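Local coordinates for putative lipoprotein (Bacteroides fragilis, PDB 3QNK) that probably binds glycans at the outer membrane as a SusD-like lipoprotein, at residues 252-257 with 368-373; 341-346 with 358-363; 362-367 with 384-389. All blocks are in the same frame, centred on the assembly; numbering follows the deposited sequence. Where two conformers were deposited one is given.

Interaction 1: residues 252-257 with 368-373; sequences NMMVCN and DNYNYP
Tyr370 and Met254, a selenomethionine, form a Met-aromatic contact that joins the loop 368-373 to the short helix 253-257 within the SusD-family part of the chain. Tyr370, the first residue of the loop to touch the helix, presents the rim of its ring: SE of Met254 lies 3.6 Å from CD2 of Tyr370, and the line from the ring centroid to the selenium runs 77° off the ring normal, which puts the heavy atom at the edge rather than over a face. Met254 gets there on a fully extended chain, with CG anti to the backbone N (chi1 -172°). At its far end the Tyr370 hydroxyl is hydrogen-bonded to Ser383 O, while SE sits along the CD2-CE2 side of the ring. Further along, Tyr372 packs a face of its own ring on CD of Pro373. The helix start is fixed by Asn252 at the N-cap, whose OD1 accepts from Val255 N at 3.0 Å, the donor lying on a lone pair in the carbonyl plane. No hydrogen bond spans the two segments; the last touch is purely apolar, Val255 CG2 against Pro373 CG at 4.2 Å.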
loop_
_atom_site.group_PDB
_atom_site.type_symbol
_atom_site.label_atom_id
_atom_site.label_comp_id
_atom_site.label_asym_id
_atom_site.label_seq_id
_atom_site.Cartn_x
_atom_site.Cartn_y
_atom_site.Cartn_z
ATOM N N ASN B 252 7.011 15.125 -1.196
ATOM C CA ASN B 252 6.564 16.489 -0.962
ATOM C C ASN B 252 6.287 17.173 -2.294
ATOM O O ASN B 252 7.215 17.423 -3.062
ATOM C CB ASN B 252 7.592 17.265 -0.135
ATOM C CG ASN B 252 7.161 18.672 0.151
ATOM O OD1 ASN B 252 7.320 19.580 -0.675
ATOM N ND2 ASN B 252 6.556 18.865 1.302
HETATM N N MSE B 253 5.007 17.487 -2.543
HETATM C CA MSE B 253 4.473 18.104 -3.752
HETATM C C MSE B 253 5.276 19.335 -4.224
HETATM O O MSE B 253 5.496 19.482 -5.431
HETATM C CB MSE B 253 3.014 18.475 -3.539
HETATM C CG MSE B 253 2.343 18.900 -4.802
HETATM SE SE MSE B 253 0.453 18.928 -4.686
HETATM C CE MSE B 253 0.198 18.654 -6.511
HETATM N N MSE B 254 5.714 20.203 -3.287
HETATM C CA MSE B 254 6.480 21.404 -3.616
HETATM C C MSE B 254 7.905 21.070 -4.058
HETATM O O MSE B 254 8.325 21.547 -5.109
HETATM C CB MSE B 254 6.511 22.354 -2.422
HETATM C CG MSE B 254 7.118 23.702 -2.760
HETATM SE SE MSE B 254 7.740 24.676 -1.208
HETATM C CE MSE B 254 8.452 26.311 -2.158
ATOM N N VAL B 255 8.659 20.283 -3.252
ATOM C CA VAL B 255 10.053 19.929 -3.537
ATOM C C VAL B 255 10.120 19.112 -4.835
ATOM O O VAL B 255 10.972 19.387 -5.673
ATOM C CB VAL B 255 10.697 19.204 -2.333
ATOM C CG1 VAL B 255 12.107 18.711 -2.648
ATOM C CG2 VAL B 255 10.719 20.112 -1.113
ATOM N N CYS B 256 9.176 18.191 -5.039
ATOM C CA CYS B 256 9.102 17.352 -6.225
ATOM C C CYS B 256 8.910 18.138 -7.499
ATOM O O CYS B 256 9.302 17.637 -8.543
ATOM C CB CYS B 256 7.985 16.332 -6.077
ATOM S SG CYS B 256 8.401 14.954 -4.990
ATOM N N ASN B 257 8.254 19.310 -7.451
ATOM C CA ASN B 257 7.959 20.064 -8.659
ATOM C C ASN B 257 8.680 21.409 -8.703
ATOM O O ASN B 257 8.456 22.207 -9.628
ATOM C CB ASN B 257 6.454 20.216 -8.810
ATOM C CG ASN B 257 5.784 18.867 -9.003
ATOM O OD1 ASN B 257 5.867 18.233 -10.061
ATOM N ND2 ASN B 257 5.193 18.349 -7.949
ATOM N N ASP B 368 6.162 33.225 -4.493
ATOM C CA ASP B 368 5.936 34.613 -4.105
ATOM C C ASP B 368 6.326 34.851 -2.637
ATOM O O ASP B 368 7.046 35.809 -2.340
ATOM C CB ASP B 368 4.460 35.012 -4.310
ATOM C CG ASP B 368 4.012 35.120 -5.754
ATOM O OD1 ASP B 368 4.464 36.046 -6.441
ATOM O OD2 ASP B 368 3.191 34.278 -6.188
ATOM N N ASN B 369 5.862 33.978 -1.723
ATOM C CA ASN B 369 6.041 34.196 -0.289
ATOM C C ASN B 369 7.014 33.290 0.411
ATOM O O ASN B 369 7.717 33.751 1.309
ATOM C CB ASN B 369 4.692 34.052 0.399
ATOM C CG ASN B 369 3.660 35.003 -0.156
ATOM O OD1 ASN B 369 3.794 36.223 -0.026
ATOM N ND2 ASN B 369 2.643 34.473 -0.817
ATOM N N TYR B 370 7.025 31.996 0.067
ATOM C CA TYR B 370 7.859 30.997 0.733
ATOM C C TYR B 370 9.345 31.299 0.688
ATOM O O TYR B 370 9.839 32.039 -0.177
ATOM C CB TYR B 370 7.628 29.588 0.140
ATOM C CG TYR B 370 6.510 28.796 0.783
ATOM C CD1 TYR B 370 5.424 29.434 1.376
ATOM C CD2 TYR B 370 6.509 27.407 0.751
ATOM C CE1 TYR B 370 4.378 28.705 1.947
ATOM C CE2 TYR B 370 5.458 26.666 1.298
ATOM C CZ TYR B 370 4.397 27.316 1.904
ATOM O OH TYR B 370 3.364 26.584 2.452
ATOM N N ASN B 371 10.025 30.720 1.697
ATOM C CA ASN B 371 11.484 30.716 1.828
ATOM C C ASN B 371 11.966 29.409 1.216
ATOM O O ASN B 371 11.152 28.484 1.030
ATOM C CB ASN B 371 11.974 30.889 3.281
ATOM C CG ASN B 371 13.498 30.816 3.442
ATOM O OD1 ASN B 371 14.282 31.163 2.534
ATOM N ND2 ASN B 371 13.952 30.309 4.586
ATOM N N TYR B 372 13.261 29.324 0.816
ATOM C CA TYR B 372 13.798 28.105 0.196
ATOM C C TYR B 372 13.821 26.955 1.210
ATOM O O TYR B 372 14.271 27.166 2.339
ATOM C CB TYR B 372 15.203 28.331 -0.382
ATOM C CG TYR B 372 15.720 27.152 -1.189
ATOM C CD1 TYR B 372 15.305 26.945 -2.499
ATOM C CD2 TYR B 372 16.606 26.232 -0.633
ATOM C CE1 TYR B 372 15.755 25.857 -3.233
ATOM C CE2 TYR B 372 17.059 25.135 -1.358
ATOM C CZ TYR B 372 16.636 24.955 -2.661
ATOM O OH TYR B 372 17.068 23.862 -3.373
ATOM N N PRO B 373 13.371 25.734 0.830
ATOM C CA PRO B 373 13.361 24.626 1.798
ATOM C C PRO B 373 14.751 24.030 2.080
ATOM O O PRO B 373 14.990 22.871 1.741
ATOM C CB PRO B 373 12.434 23.596 1.138
ATOM C CG PRO B 373 12.570 23.843 -0.295
ATOM C CD PRO B 373 12.795 25.314 -0.465
#

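Interaction 2: residues 341-346 with 358-363; sequences VDRYLM and GYNVWK
Beside the small antiparallel sheet of strands 323-324 and 360-361, a buried arginine from the loop 341-346 binds end-on to the second strand. Arg343 reaches across with the end of its guanidinium and grips a single oxygen: NH1 and NH2 each donate to Asn360 OD1, both at 2.8 Å. The two bonds are bent, with N-H...O angles of a little over 140°, as expected when two nitrogens of one guanidinium converge on one acceptor. They use the oxygen differently. NH2 comes in on a lone pair in the carbonyl plane, whereas NH1 approaches nearly along the C=O axis. The amide and guanidinium planes are only 19° apart, so the two flat groups are nearly coplanar. A bend at chi2 (-58°) turns the Arg343 chain so that its flat end passes beside the backbone of Gly358, whose C atom lies over one face near the rim, while Val341 CG1 packs over the centre of the opposite face, 3.6 Å above the plane. NE of Arg343 is 3.1 Å from Gly358 O.

The charge has a second partner, since NH1 also forms a salt bridge with Asp347, and NH2 donates to Val324 O on the neighbouring strand. The other end of the Asn360 amide is used as well, ND2 donating to Gly272 O. With its partners on several sides, the guanidinium would be fixed in rotation as well as in place. Within the loop itself, Asp342 OD1 accepts from the backbone N of Tyr344 at 2.8 Å and of Leu345, which shapes the turn that contains Arg343. The loop is thus built on an Asx turn whose central arginine reaches end-on to a side chain of a two-stranded antiparallel sheet.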
loop_
_atom_site.group_PDB
_atom_site.type_symbol
_atom_site.label_atom_id
_atom_site.label_comp_id
_atom_site.label_asym_id
_atom_site.label_seq_id
_atom_site.Cartn_x
_atom_site.Cartn_y
_atom_site.Cartn_z
ATOM N N VAL B 341 15.899 32.162 -12.964
ATOM C CA VAL B 341 15.994 30.827 -13.557
ATOM C C VAL B 341 16.754 30.930 -14.865
ATOM O O VAL B 341 16.410 31.766 -15.696
ATOM C CB VAL B 341 14.598 30.186 -13.728
ATOM C CG1 VAL B 341 14.674 28.866 -14.492
ATOM C CG2 VAL B 341 13.921 30.005 -12.372
ATOM N N ASP B 342 17.809 30.105 -15.019
ATOM C CA ASP B 342 18.692 30.069 -16.185
ATOM C C ASP B 342 18.663 28.673 -16.805
ATOM O O ASP B 342 19.133 27.698 -16.204
ATOM C CB ASP B 342 20.133 30.470 -15.775
ATOM C CG ASP B 342 21.200 30.546 -16.863
ATOM O OD1 ASP B 342 20.937 30.075 -17.990
ATOM O OD2 ASP B 342 22.316 31.060 -16.573
ATOM N N ARG B 343 18.130 28.593 -18.029
ATOM C CA ARG B 343 18.021 27.329 -18.761
ATOM C C ARG B 343 19.245 27.055 -19.616
ATOM O O ARG B 343 19.391 25.929 -20.108
ATOM C CB ARG B 343 16.771 27.312 -19.641
ATOM C CG ARG B 343 15.491 27.507 -18.883
ATOM C CD ARG B 343 15.239 26.489 -17.801
ATOM N NE ARG B 343 13.890 26.682 -17.277
ATOM C CZ ARG B 343 13.336 25.971 -16.310
ATOM N NH1 ARG B 343 14.005 24.980 -15.738
ATOM N NH2 ARG B 343 12.097 26.231 -15.921
ATOM N N TYR B 344 20.117 28.085 -19.803
ATOM C CA TYR B 344 21.341 27.970 -20.593
ATOM C C TYR B 344 22.457 27.336 -19.764
ATOM O O TYR B 344 23.041 26.350 -20.197
ATOM C CB TYR B 344 21.786 29.338 -21.166
ATOM C CG TYR B 344 23.114 29.272 -21.892
ATOM C CD1 TYR B 344 23.343 28.323 -22.883
ATOM C CD2 TYR B 344 24.144 30.155 -21.587
ATOM C CE1 TYR B 344 24.567 28.233 -23.532
ATOM C CE2 TYR B 344 25.381 30.072 -22.228
ATOM C CZ TYR B 344 25.585 29.113 -23.207
ATOM O OH TYR B 344 26.776 29.033 -23.895
ATOM N N LEU B 345 22.742 27.876 -18.577
ATOM C CA LEU B 345 23.845 27.377 -17.747
ATOM C C LEU B 345 23.442 26.528 -16.559
ATOM O O LEU B 345 24.215 25.659 -16.172
ATOM C CB LEU B 345 24.669 28.550 -17.193
ATOM C CG LEU B 345 25.389 29.438 -18.214
ATOM C CD1 LEU B 345 25.916 30.695 -17.565
ATOM C CD2 LEU B 345 26.504 28.705 -18.909
HETATM N N MSE B 346 22.298 26.835 -15.933
HETATM C CA MSE B 346 21.852 26.241 -14.686
HETATM C C MSE B 346 20.920 25.029 -14.873
HETATM O O MSE B 346 21.423 23.918 -14.873
HETATM C CB MSE B 346 21.183 27.329 -13.828
HETATM C CG MSE B 346 22.134 28.462 -13.395
HETATM SE SE MSE B 346 23.459 27.894 -12.089
HETATM C CE MSE B 346 22.266 27.634 -10.626
ATOM N N GLY B 358 12.266 22.849 -20.639
ATOM C CA GLY B 358 12.727 24.223 -20.501
ATOM C C GLY B 358 11.779 25.052 -19.671
ATOM O O GLY B 358 11.919 26.277 -19.602
ATOM N N TYR B 359 10.807 24.372 -19.026
ATOM C CA TYR B 359 9.778 24.974 -18.175
ATOM C C TYR B 359 9.564 24.156 -16.926
ATOM O O TYR B 359 9.809 22.944 -16.941
ATOM C CB TYR B 359 8.417 25.082 -18.925
ATOM C CG TYR B 359 8.499 25.793 -20.250
ATOM C CD1 TYR B 359 8.658 27.174 -20.310
ATOM C CD2 TYR B 359 8.519 25.079 -21.451
ATOM C CE1 TYR B 359 8.825 27.835 -21.528
ATOM C CE2 TYR B 359 8.673 25.732 -22.678
ATOM C CZ TYR B 359 8.810 27.116 -22.709
ATOM O OH TYR B 359 8.972 27.802 -23.884
ATOM N N ASN B 360 9.040 24.808 -15.870
ATOM C CA ASN B 360 8.608 24.218 -14.599
ATOM C C ASN B 360 7.288 24.846 -14.243
ATOM O O ASN B 360 6.981 25.938 -14.743
ATOM C CB ASN B 360 9.627 24.427 -13.470
ATOM C CG ASN B 360 10.878 23.633 -13.615
ATOM O OD1 ASN B 360 11.854 24.106 -14.171
ATOM N ND2 ASN B 360 10.894 22.420 -13.097
ATOM N N VAL B 361 6.506 24.184 -13.383
ATOM C CA VAL B 361 5.218 24.722 -12.940
ATOM C C VAL B 361 5.437 25.856 -11.851
ATOM O O VAL B 361 6.438 25.841 -11.108
ATOM C CB VAL B 361 4.307 23.579 -12.418
ATOM C CG1 VAL B 361 4.860 22.988 -11.114
ATOM C CG2 VAL B 361 2.878 24.058 -12.203
ATOM N N TRP B 362 4.519 26.841 -11.813
ATOM C CA TRP B 362 4.418 27.851 -10.744
ATOM C C TRP B 362 3.098 27.517 -9.925
ATOM O O TRP B 362 3.110 26.613 -9.064
ATOM C CB TRP B 362 4.432 29.300 -11.284
ATOM C CG TRP B 362 4.730 30.312 -10.230
ATOM C CD1 TRP B 362 4.363 30.265 -8.918
ATOM C CD2 TRP B 362 5.506 31.510 -10.388
ATOM N NE1 TRP B 362 4.860 31.361 -8.243
ATOM C CE2 TRP B 362 5.561 32.147 -9.124
ATOM C CE3 TRP B 362 6.240 32.067 -11.458
ATOM C CZ2 TRP B 362 6.267 33.346 -8.914
ATOM C CZ3 TRP B 362 6.913 33.264 -11.254
ATOM C CH2 TRP B 362 6.914 33.899 -9.999
ATOM N N LYS B 363 1.967 28.198 -10.277
ATOM C CA LYS B 363 0.627 28.033 -9.725
ATOM C C LYS B 363 0.611 27.821 -8.190
ATOM O O LYS B 363 0.801 28.772 -7.438
ATOM C CB LYS B 363 -0.116 26.878 -10.431
ATOM C CG LYS B 363 -1.475 27.309 -10.962
ATOM C CD LYS B 363 -2.413 26.146 -11.030
ATOM C CE LYS B 363 -3.698 26.477 -11.752
ATOM N NZ LYS B 363 -3.558 27.013 -13.127
#

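Interaction 3: residues 362-367 with 384-389; sequences WKWIDY and TNWIIL
Trp364 meets Trp386 in a T-shaped (edge-to-face) pair where the loop after strand 360-361 packs against strand 384-387. The loop opens with a type II' beta turn from Trp362 to Ile365, closed by a bond of 2.7 Å from Ile365 N to Trp362 O. Lys363 takes the first corner with a positive phi (40°), and its ammonium group is hydrogen-bonded to Asn322 OD1. The turn delivers Trp364, at its second corner, to the strand. There the six-membered ring of Trp386 directs its edge at the face of the Trp364 five-membered ring, with centroids 5.1 Å apart and planes at 78°. One corner does the touching: CZ3 of Trp386 lies 3.6 Å from Trp364 NE1 and 3.7 Å from Trp364 CD1, toward the rim of the indole. Trp386 brings that corner across with CG anti to the backbone N (chi1 -169°), and the two side chains run alongside one another in the same direction. Near the start of the strand, Thr384 adds a methyl contact, its CG2 being 4.2 Å from CE3 of Trp364. Selenomethionine Met253, from helix 253-257, packs against all three of these side chains. After Trp364 the chain leaves the strand.

The indole N-H of Trp364 is hydrogen-bonded to Phe449 O, so this nitrogen has its acceptor even though a carbon edge is what lies over its ring. No hydrogen bond crosses between the loop and the strand. Their union therefore rests on aromatic and apolar packing, and the bond to Phe449 O probably helps fix the rotation of the Trp364 indole.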
loop_
_atom_site.group_PDB
_atom_site.type_symbol
_atom_site.label_atom_id
_atom_site.label_comp_id
_atom_site.label_asym_id
_atom_site.label_seq_id
_atom_site.Cartn_x
_atom_site.Cartn_y
_atom_site.Cartn_z
ATOM N N TRP B 362 4.519 26.841 -11.813
ATOM C CA TRP B 362 4.418 27.851 -10.744
ATOM C C TRP B 362 3.098 27.517 -9.925
ATOM O O TRP B 362 3.110 26.613 -9.064
ATOM C CB TRP B 362 4.432 29.300 -11.284
ATOM C CG TRP B 362 4.730 30.312 -10.230
ATOM C CD1 TRP B 362 4.363 30.265 -8.918
ATOM C CD2 TRP B 362 5.506 31.510 -10.388
ATOM N NE1 TRP B 362 4.860 31.361 -8.243
ATOM C CE2 TRP B 362 5.561 32.147 -9.124
ATOM C CE3 TRP B 362 6.240 32.067 -11.458
ATOM C CZ2 TRP B 362 6.267 33.346 -8.914
ATOM C CZ3 TRP B 362 6.913 33.264 -11.254
ATOM C CH2 TRP B 362 6.914 33.899 -9.999
ATOM N N LYS B 363 1.967 28.198 -10.277
ATOM C CA LYS B 363 0.627 28.033 -9.725
ATOM C C LYS B 363 0.611 27.821 -8.190
ATOM O O LYS B 363 0.801 28.772 -7.438
ATOM C CB LYS B 363 -0.116 26.878 -10.431
ATOM C CG LYS B 363 -1.475 27.309 -10.962
ATOM C CD LYS B 363 -2.413 26.146 -11.030
ATOM C CE LYS B 363 -3.698 26.477 -11.752
ATOM N NZ LYS B 363 -3.558 27.013 -13.127
ATOM N N TRP B 364 0.425 26.569 -7.741
ATOM C CA TRP B 364 0.337 26.209 -6.333
ATOM C C TRP B 364 1.711 26.149 -5.639
ATOM O O TRP B 364 1.734 25.856 -4.445
ATOM C CB TRP B 364 -0.470 24.911 -6.135
ATOM C CG TRP B 364 -0.271 23.894 -7.218
ATOM C CD1 TRP B 364 -1.056 23.693 -8.318
ATOM C CD2 TRP B 364 0.856 23.019 -7.362
ATOM N NE1 TRP B 364 -0.504 22.708 -9.120
ATOM C CE2 TRP B 364 0.668 22.281 -8.557
ATOM C CE3 TRP B 364 1.998 22.767 -6.578
ATOM C CZ2 TRP B 364 1.560 21.292 -8.971
ATOM C CZ3 TRP B 364 2.882 21.789 -6.992
ATOM C CH2 TRP B 364 2.660 21.063 -8.177
ATOM N N ILE B 365 2.830 26.450 -6.335
ATOM C CA ILE B 365 4.122 26.570 -5.655
ATOM C C ILE B 365 4.241 28.058 -5.267
ATOM O O ILE B 365 4.254 28.917 -6.150
ATOM C CB ILE B 365 5.361 26.044 -6.420
ATOM C CG1 ILE B 365 5.214 24.543 -6.718
ATOM C CG2 ILE B 365 6.634 26.286 -5.573
ATOM C CD1 ILE B 365 6.245 23.972 -7.676
ATOM N N ASP B 366 4.265 28.362 -3.945
ATOM C CA ASP B 366 4.316 29.726 -3.421
ATOM C C ASP B 366 5.741 30.314 -3.507
ATOM O O ASP B 366 6.367 30.587 -2.484
ATOM C CB ASP B 366 3.787 29.775 -1.978
ATOM C CG ASP B 366 3.294 31.128 -1.470
ATOM O OD1 ASP B 366 3.577 32.165 -2.142
ATOM O OD2 ASP B 366 2.620 31.153 -0.402
ATOM N N TYR B 367 6.223 30.552 -4.743
ATOM C CA TYR B 367 7.491 31.207 -5.019
ATOM C C TYR B 367 7.394 32.707 -4.660
ATOM O O TYR B 367 8.414 33.384 -4.540
ATOM C CB TYR B 367 7.865 31.054 -6.490
ATOM C CG TYR B 367 8.307 29.681 -6.935
ATOM C CD1 TYR B 367 9.380 29.037 -6.319
ATOM C CD2 TYR B 367 7.762 29.090 -8.074
ATOM C CE1 TYR B 367 9.842 27.801 -6.772
ATOM C CE2 TYR B 367 8.217 27.854 -8.535
ATOM C CZ TYR B 367 9.263 27.218 -7.882
ATOM O OH TYR B 367 9.721 26.005 -8.324
ATOM N N THR B 384 1.409 22.475 0.712
ATOM C CA THR B 384 0.775 22.942 -0.501
ATOM C C THR B 384 -0.727 23.031 -0.218
ATOM O O THR B 384 -1.299 22.179 0.450
ATOM C CB THR B 384 1.181 22.033 -1.692
ATOM O OG1 THR B 384 2.459 22.479 -2.163
ATOM C CG2 THR B 384 0.168 22.062 -2.848
ATOM N N ASN B 385 -1.341 24.096 -0.691
ATOM C CA ASN B 385 -2.767 24.306 -0.555
ATOM C C ASN B 385 -3.380 23.724 -1.827
ATOM O O ASN B 385 -3.498 24.404 -2.869
ATOM C CB ASN B 385 -3.096 25.807 -0.317
ATOM C CG ASN B 385 -4.531 26.104 0.095
ATOM O OD1 ASN B 385 -5.288 25.221 0.542
ATOM N ND2 ASN B 385 -4.926 27.383 -0.012
ATOM N N TRP B 386 -3.667 22.414 -1.764
ATOM C CA TRP B 386 -4.246 21.682 -2.890
ATOM C C TRP B 386 -5.737 21.971 -2.971
ATOM O O TRP B 386 -6.496 21.515 -2.118
ATOM C CB TRP B 386 -3.967 20.169 -2.768
ATOM C CG TRP B 386 -4.305 19.411 -4.013
ATOM C CD1 TRP B 386 -5.244 18.428 -4.148
ATOM C CD2 TRP B 386 -3.736 19.610 -5.321
ATOM N NE1 TRP B 386 -5.290 17.992 -5.460
ATOM C CE2 TRP B 386 -4.383 18.712 -6.202
ATOM C CE3 TRP B 386 -2.787 20.509 -5.846
ATOM C CZ2 TRP B 386 -4.080 18.657 -7.566
ATOM C CZ3 TRP B 386 -2.505 20.468 -7.204
ATOM C CH2 TRP B 386 -3.121 19.529 -8.042
ATOM N N ILE B 387 -6.141 22.770 -3.964
ATOM C CA ILE B 387 -7.539 23.166 -4.131
ATOM C C ILE B 387 -8.231 22.196 -5.085
ATOM O O ILE B 387 -8.086 22.283 -6.318
ATOM C CB ILE B 387 -7.683 24.632 -4.569
ATOM C CG1 ILE B 387 -6.879 25.538 -3.609
ATOM C CG2 ILE B 387 -9.158 25.005 -4.618
ATOM C CD1 ILE B 387 -6.603 26.948 -4.110
ATOM N N ILE B 388 -8.985 21.273 -4.493
ATOM C CA ILE B 388 -9.716 20.242 -5.226
ATOM C C ILE B 388 -10.890 20.910 -5.961
ATOM O O ILE B 388 -11.107 20.618 -7.120
ATOM C CB ILE B 388 -10.132 19.063 -4.273
ATOM C CG1 ILE B 388 -8.864 18.383 -3.670
ATOM C CG2 ILE B 388 -10.966 18.026 -5.015
ATOM C CD1 ILE B 388 -9.047 17.591 -2.386
ATOM N N LEU B 389 -11.588 21.847 -5.332
ATOM C CA LEU B 389 -12.698 22.532 -5.980
ATOM C C LEU B 389 -12.596 24.066 -5.796
ATOM O O LEU B 389 -12.555 24.563 -4.662
ATOM C CB LEU B 389 -14.054 22.010 -5.455
ATOM C CG LEU B 389 -14.386 20.510 -5.596
ATOM C CD1 LEU B 389 -15.575 20.143 -4.678
ATOM C CD2 LEU B 389 -14.729 20.162 -7.027
#

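Overall arrangement
All three contacts are buried, with interaction 3 nearest the centre of the chain and interaction 2 farthest out. Interactions 1 and 3 share one neighbourhood: helix 253-257 borders both, for instance where Asn257 packs on Ile365, and the loop following strand 360-361 supplies a segment to each. Interaction 2 shares Trp362 and Lys363 with interaction 3 and lies, along the chain, inside the loop closed by interaction 1. Chemistry follows position. The two contacts at helix 253-257 and strand 384-387 are aromatic and apolar, without a hydrogen bond between segments, whereas the one beside the small sheet depends on a charged guanidinium and an amide.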